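Local coordinates for protein Asp/Glu-specific dipeptidyl-peptidase (Flavobacterium psychrophilum, PDB 5JXF) that removes dipeptides from the N-terminus of oligopeptides as a serine protease of the S46 family, with strict specificity for Asp or Glu at the P1 position, at residues E314-V319 with E464-Q469; D406-V411 with A472-K477. One frame throughout, in Å; residues are numbered along the deposited sequence.

Contact 1 of 2, residues E314-V319 with E464-Q469; sequences EAALKV and EKVFEQ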
# COMPACT_ATOMS: atom_id res chain seq x y z
N GLU A 314 8.97 -19.39 0.23
CA GLU A 314 8.43 -18.65 -0.91
C GLU A 314 8.30 -19.55 -2.14
O GLU A 314 7.28 -19.54 -2.83
CB GLU A 314 9.31 -17.44 -1.23
CG GLU A 314 8.73 -16.52 -2.29
CD GLU A 314 8.97 -17.03 -3.70
OE1 GLU A 314 10.00 -17.71 -3.92
OE2 GLU A 314 8.11 -16.78 -4.58
N ALA A 315 9.35 -20.32 -2.42
CA ALA A 315 9.32 -21.24 -3.55
C ALA A 315 8.21 -22.29 -3.36
O ALA A 315 7.45 -22.56 -4.28
CB ALA A 315 10.67 -21.90 -3.72
N ALA A 316 8.11 -22.86 -2.15
CA ALA A 316 7.07 -23.84 -1.85
C ALA A 316 5.66 -23.29 -2.04
O ALA A 316 4.80 -23.93 -2.65
CB ALA A 316 7.22 -24.36 -0.42
N LEU A 317 5.42 -22.10 -1.48
CA LEU A 317 4.11 -21.48 -1.54
C LEU A 317 3.72 -21.10 -2.97
O LEU A 317 2.55 -21.24 -3.35
CB LEU A 317 4.06 -20.25 -0.64
CG LEU A 317 4.17 -20.50 0.88
CD1 LEU A 317 4.46 -19.21 1.60
CD2 LEU A 317 2.90 -21.15 1.41
N LYS A 318 4.67 -20.62 -3.76
CA LYS A 318 4.36 -20.20 -5.13
C LYS A 318 3.81 -21.40 -5.90
O LYS A 318 2.77 -21.31 -6.56
CB LYS A 318 5.58 -19.61 -5.83
N VAL A 319 4.48 -22.54 -5.76
CA VAL A 319 4.04 -23.78 -6.39
C VAL A 319 2.64 -24.16 -5.93
O VAL A 319 1.77 -24.49 -6.74
CB VAL A 319 5.00 -24.95 -6.09
CG1 VAL A 319 4.40 -26.27 -6.59
CG2 VAL A 319 6.36 -24.70 -6.74
N GLU A 464 5.53 -33.01 -5.88
CA GLU A 464 6.68 -33.24 -6.73
C GLU A 464 7.20 -31.97 -7.38
O GLU A 464 8.40 -31.79 -7.55
CB GLU A 464 6.30 -34.29 -7.77
CG GLU A 464 7.37 -34.65 -8.79
CD GLU A 464 6.94 -35.83 -9.65
OE1 GLU A 464 5.84 -36.38 -9.37
OE2 GLU A 464 7.66 -36.17 -10.61
N LYS A 465 6.29 -31.06 -7.72
CA LYS A 465 6.73 -29.78 -8.26
C LYS A 465 7.43 -28.97 -7.16
O LYS A 465 8.48 -28.38 -7.41
CB LYS A 465 5.56 -29.00 -8.87
CG LYS A 465 4.95 -29.69 -10.08
CD LYS A 465 5.62 -29.24 -11.39
CE LYS A 465 5.72 -30.39 -12.39
NZ LYS A 465 6.80 -30.19 -13.40
N VAL A 466 6.88 -28.97 -5.95
CA VAL A 466 7.55 -28.29 -4.85
C VAL A 466 8.83 -29.04 -4.46
O VAL A 466 9.82 -28.42 -4.05
CB VAL A 466 6.61 -28.11 -3.61
CG1 VAL A 466 6.16 -29.43 -3.07
CG2 VAL A 466 7.30 -27.33 -2.51
N PHE A 467 8.85 -30.37 -4.64
CA PHE A 467 10.07 -31.16 -4.41
C PHE A 467 11.16 -30.73 -5.38
O PHE A 467 12.33 -30.63 -5.01
CB PHE A 467 9.81 -32.66 -4.55
CG PHE A 467 11.06 -33.51 -4.61
CD1 PHE A 467 11.66 -33.97 -3.45
CD2 PHE A 467 11.63 -33.87 -5.83
CE1 PHE A 467 12.81 -34.75 -3.51
CE2 PHE A 467 12.78 -34.64 -5.90
CZ PHE A 467 13.37 -35.09 -4.73
N GLU A 468 10.77 -30.50 -6.62
CA GLU A 468 11.72 -30.15 -7.67
C GLU A 468 12.32 -28.78 -7.40
O GLU A 468 13.49 -28.54 -7.71
CB GLU A 468 11.03 -30.22 -9.04
CG GLU A 468 11.44 -29.18 -10.07
CD GLU A 468 10.72 -29.38 -11.40
OE1 GLU A 468 10.08 -30.44 -11.57
OE2 GLU A 468 10.80 -28.49 -12.28
N GLN A 469 11.55 -27.89 -6.78
CA GLN A 469 12.01 -26.53 -6.53
C GLN A 469 12.83 -26.39 -5.24
O GLN A 469 13.76 -25.59 -5.17
CB GLN A 469 10.81 -25.59 -6.49
CG GLN A 469 11.15 -24.12 -6.34
CD GLN A 469 11.85 -23.53 -7.55
OE1 GLN A 469 13.07 -23.60 -7.68
NE2 GLN A 469 11.06 -22.95 -8.44
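Val319 and Val466 lie at the heart of this helix pair and bury more surface than any other residues in it. The contact is a worked example of how antiparallel helices pack through small and beta-branched residues. CG1 of Val319 stands anti to its backbone N (chi1 172°), which carries this methyl onto the facing helix, 3.7 Å from the backbone N of Val466 and 3.7 Å from CB of Lys465. The valine and lysine side chains meet at about a right angle, and the lysine touches only through its first carbon, because the rest of its bent chain leads away towards a long ion pair with Glu468 one turn on.

Val466 answers with CG2, which presses on Ala316 and lies 3.6 Å from both CA and CB of that alanine, so a branch of the valine sits directly on helix backbone. With only a methyl on Ala316, the CA atoms of Ala316 and Val466 come to 5.4 Å. Gln469 extends the seam by one turn: its CG comes to 3.5 Å from CB of Ala315, and the bend at chi2 (68°) then turns the amide off this methyl. The polar end of the glutamine thus contributes little here, and the contact is van der Waals in character throughout.

The local axes approach to 9.1 Å with 152° between their directions. In the fold, the contact joins helix 295-325 to helix 460-477 within the helical domain of this S46 peptidase. Leu317, on another face of the first helix, packs on Tyr338, Val341 and Trp345 of helix 328-357, while Phe467 of the second touches Thr416 and Ile499.

Contact 2 of 2, residues D406-V411 with A472-K477; sequences DYFNEV and ALYATK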
# COMPACT_ATOMS: atom_id res chain seq x y z
N ASP A 406 18.52 -25.29 9.17
CA ASP A 406 17.30 -24.65 8.69
C ASP A 406 16.89 -25.21 7.34
O ASP A 406 15.72 -25.51 7.10
CB ASP A 406 17.47 -23.14 8.61
CG ASP A 406 17.37 -22.47 9.96
OD1 ASP A 406 16.80 -23.08 10.89
OD2 ASP A 406 17.85 -21.32 10.08
N TYR A 407 17.87 -25.35 6.46
CA TYR A 407 17.64 -25.93 5.15
C TYR A 407 17.15 -27.37 5.27
O TYR A 407 16.28 -27.80 4.51
CB TYR A 407 18.90 -25.85 4.28
CG TYR A 407 19.11 -24.52 3.60
CD1 TYR A 407 18.39 -24.18 2.45
CD2 TYR A 407 20.02 -23.59 4.09
CE1 TYR A 407 18.55 -22.97 1.82
CE2 TYR A 407 20.19 -22.36 3.46
CZ TYR A 407 19.46 -22.06 2.32
OH TYR A 407 19.61 -20.85 1.69
N PHE A 408 17.67 -28.13 6.24
CA PHE A 408 17.21 -29.51 6.40
C PHE A 408 15.78 -29.60 6.94
O PHE A 408 14.93 -30.28 6.36
CB PHE A 408 18.15 -30.31 7.30
CG PHE A 408 17.71 -31.72 7.51
CD1 PHE A 408 17.99 -32.70 6.58
CD2 PHE A 408 16.98 -32.08 8.65
CE1 PHE A 408 17.57 -34.01 6.77
CE2 PHE A 408 16.55 -33.38 8.84
CZ PHE A 408 16.85 -34.34 7.89
N ASN A 409 15.51 -28.94 8.07
CA ASN A 409 14.15 -28.88 8.60
C ASN A 409 13.11 -28.36 7.59
O ASN A 409 11.99 -28.88 7.51
CB ASN A 409 14.07 -28.00 9.85
CG ASN A 409 14.92 -28.51 10.97
OD1 ASN A 409 15.15 -29.71 11.11
ND2 ASN A 409 15.40 -27.59 11.80
N GLU A 410 13.46 -27.31 6.85
CA GLU A 410 12.47 -26.66 5.99
C GLU A 410 12.19 -27.51 4.76
O GLU A 410 11.06 -27.56 4.28
CB GLU A 410 12.91 -25.25 5.58
CG GLU A 410 12.71 -24.20 6.68
CD GLU A 410 11.25 -23.83 6.92
OE1 GLU A 410 10.46 -23.75 5.94
OE2 GLU A 410 10.87 -23.62 8.09
N VAL A 411 13.21 -28.19 4.26
CA VAL A 411 13.09 -28.86 2.98
C VAL A 411 12.68 -30.32 3.13
O VAL A 411 11.84 -30.82 2.38
CB VAL A 411 14.40 -28.76 2.18
CG1 VAL A 411 14.38 -29.70 0.98
CG2 VAL A 411 14.63 -27.32 1.74
N ALA A 472 16.39 -28.12 -5.39
CA ALA A 472 17.24 -27.19 -6.12
C ALA A 472 17.85 -26.15 -5.18
O ALA A 472 19.05 -25.87 -5.26
CB ALA A 472 16.45 -26.50 -7.22
N LEU A 473 17.05 -25.60 -4.27
CA LEU A 473 17.53 -24.56 -3.38
C LEU A 473 18.57 -25.09 -2.38
O LEU A 473 19.58 -24.42 -2.12
CB LEU A 473 16.37 -23.92 -2.62
CG LEU A 473 15.41 -23.05 -3.44
CD1 LEU A 473 14.12 -22.78 -2.65
CD2 LEU A 473 16.09 -21.74 -3.86
N TYR A 474 18.33 -26.28 -1.84
CA TYR A 474 19.23 -26.90 -0.86
C TYR A 474 20.61 -27.11 -1.47
O TYR A 474 21.63 -26.86 -0.84
CB TYR A 474 18.64 -28.22 -0.36
CG TYR A 474 19.25 -28.76 0.93
CD1 TYR A 474 20.02 -27.96 1.75
CD2 TYR A 474 19.00 -30.07 1.35
CE1 TYR A 474 20.57 -28.44 2.93
CE2 TYR A 474 19.53 -30.57 2.54
CZ TYR A 474 20.32 -29.75 3.33
OH TYR A 474 20.85 -30.23 4.51
N ALA A 475 20.65 -27.58 -2.71
CA ALA A 475 21.94 -27.81 -3.36
C ALA A 475 22.66 -26.49 -3.64
O ALA A 475 23.85 -26.35 -3.34
CB ALA A 475 21.75 -28.61 -4.65
N THR A 476 21.95 -25.52 -4.20
CA THR A 476 22.59 -24.33 -4.74
C THR A 476 22.88 -23.25 -3.70
O THR A 476 23.88 -22.55 -3.81
CB THR A 476 21.75 -23.72 -5.90
OG1 THR A 476 20.54 -23.15 -5.39
CG2 THR A 476 21.40 -24.80 -6.93
N LYS A 477 22.03 -23.11 -2.68
CA LYS A 477 22.18 -22.00 -1.74
C LYS A 477 22.57 -22.36 -0.31
O LYS A 477 22.92 -21.49 0.48
CB LYS A 477 20.90 -21.15 -1.71
CG LYS A 477 20.39 -20.77 -3.09
CD LYS A 477 19.81 -19.35 -3.10
CE LYS A 477 20.67 -18.40 -3.94
NZ LYS A 477 20.40 -16.96 -3.70
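The Tyr474 ring has the backbone of Tyr407 over one face: the carbonyl carbon of Tyr407 stands 4.3 Å above the ring plane, displaced towards the rim. CB of Tyr407 closes on the same ring, 3.4 Å from CE1 of Tyr474, and the two tyrosine side chains cross obliquely without stacking. At the edge of the Phe408 ring, near its plane, lies the hydroxyl of Tyr474, which also sits 3.9 Å from CB of Phe408. With chi1 at -163° the Tyr474 ring swings away from its own backbone N and across to the facing helix.

Tyr407 extends the other way, alongside the end of the partner segment. Its OH comes to 3.6 Å from CB of Lys477 and equally 3.6 Å from the carbonyl O of Lys477, an approach too long to count as a bond. The result illustrates how two tyrosines can interlock helices whose local axes are 10.5 Å apart and nearly antiparallel (171°).

This is buried aromatic packing between helices 386-415 and 460-477 in the helical part of the S46 fold, away from the annotated sites. Beyond them, Phe408 stacks with Tyr542 and makes a T-shaped contact with Tyr423, Tyr407 packs on Ile312 of helix 295-325, and Glu410 is held by a salt bridge from Arg313 of that same helix.

Overall arrangement
Helix 460-477 is common to both contacts: contact 1 sets it against helix 295-325 and contact 2, farther towards its C-terminal end, against helix 386-415. The centres lie about 12 Å apart, and the two join directly where CB of Ala315 meets CD1 of Leu473 at 3.7 Å. Their chemistry follows their setting. Contact 1, partly buried, uses alanines and valines for a close approach, with long polar chains at its margin; contact 2 is mostly buried and bridges a wider gap with aromatic rings. Both are all-helical packing away from the annotated sites, although Ala316 has its side chain about 14 Å from the bound arginine.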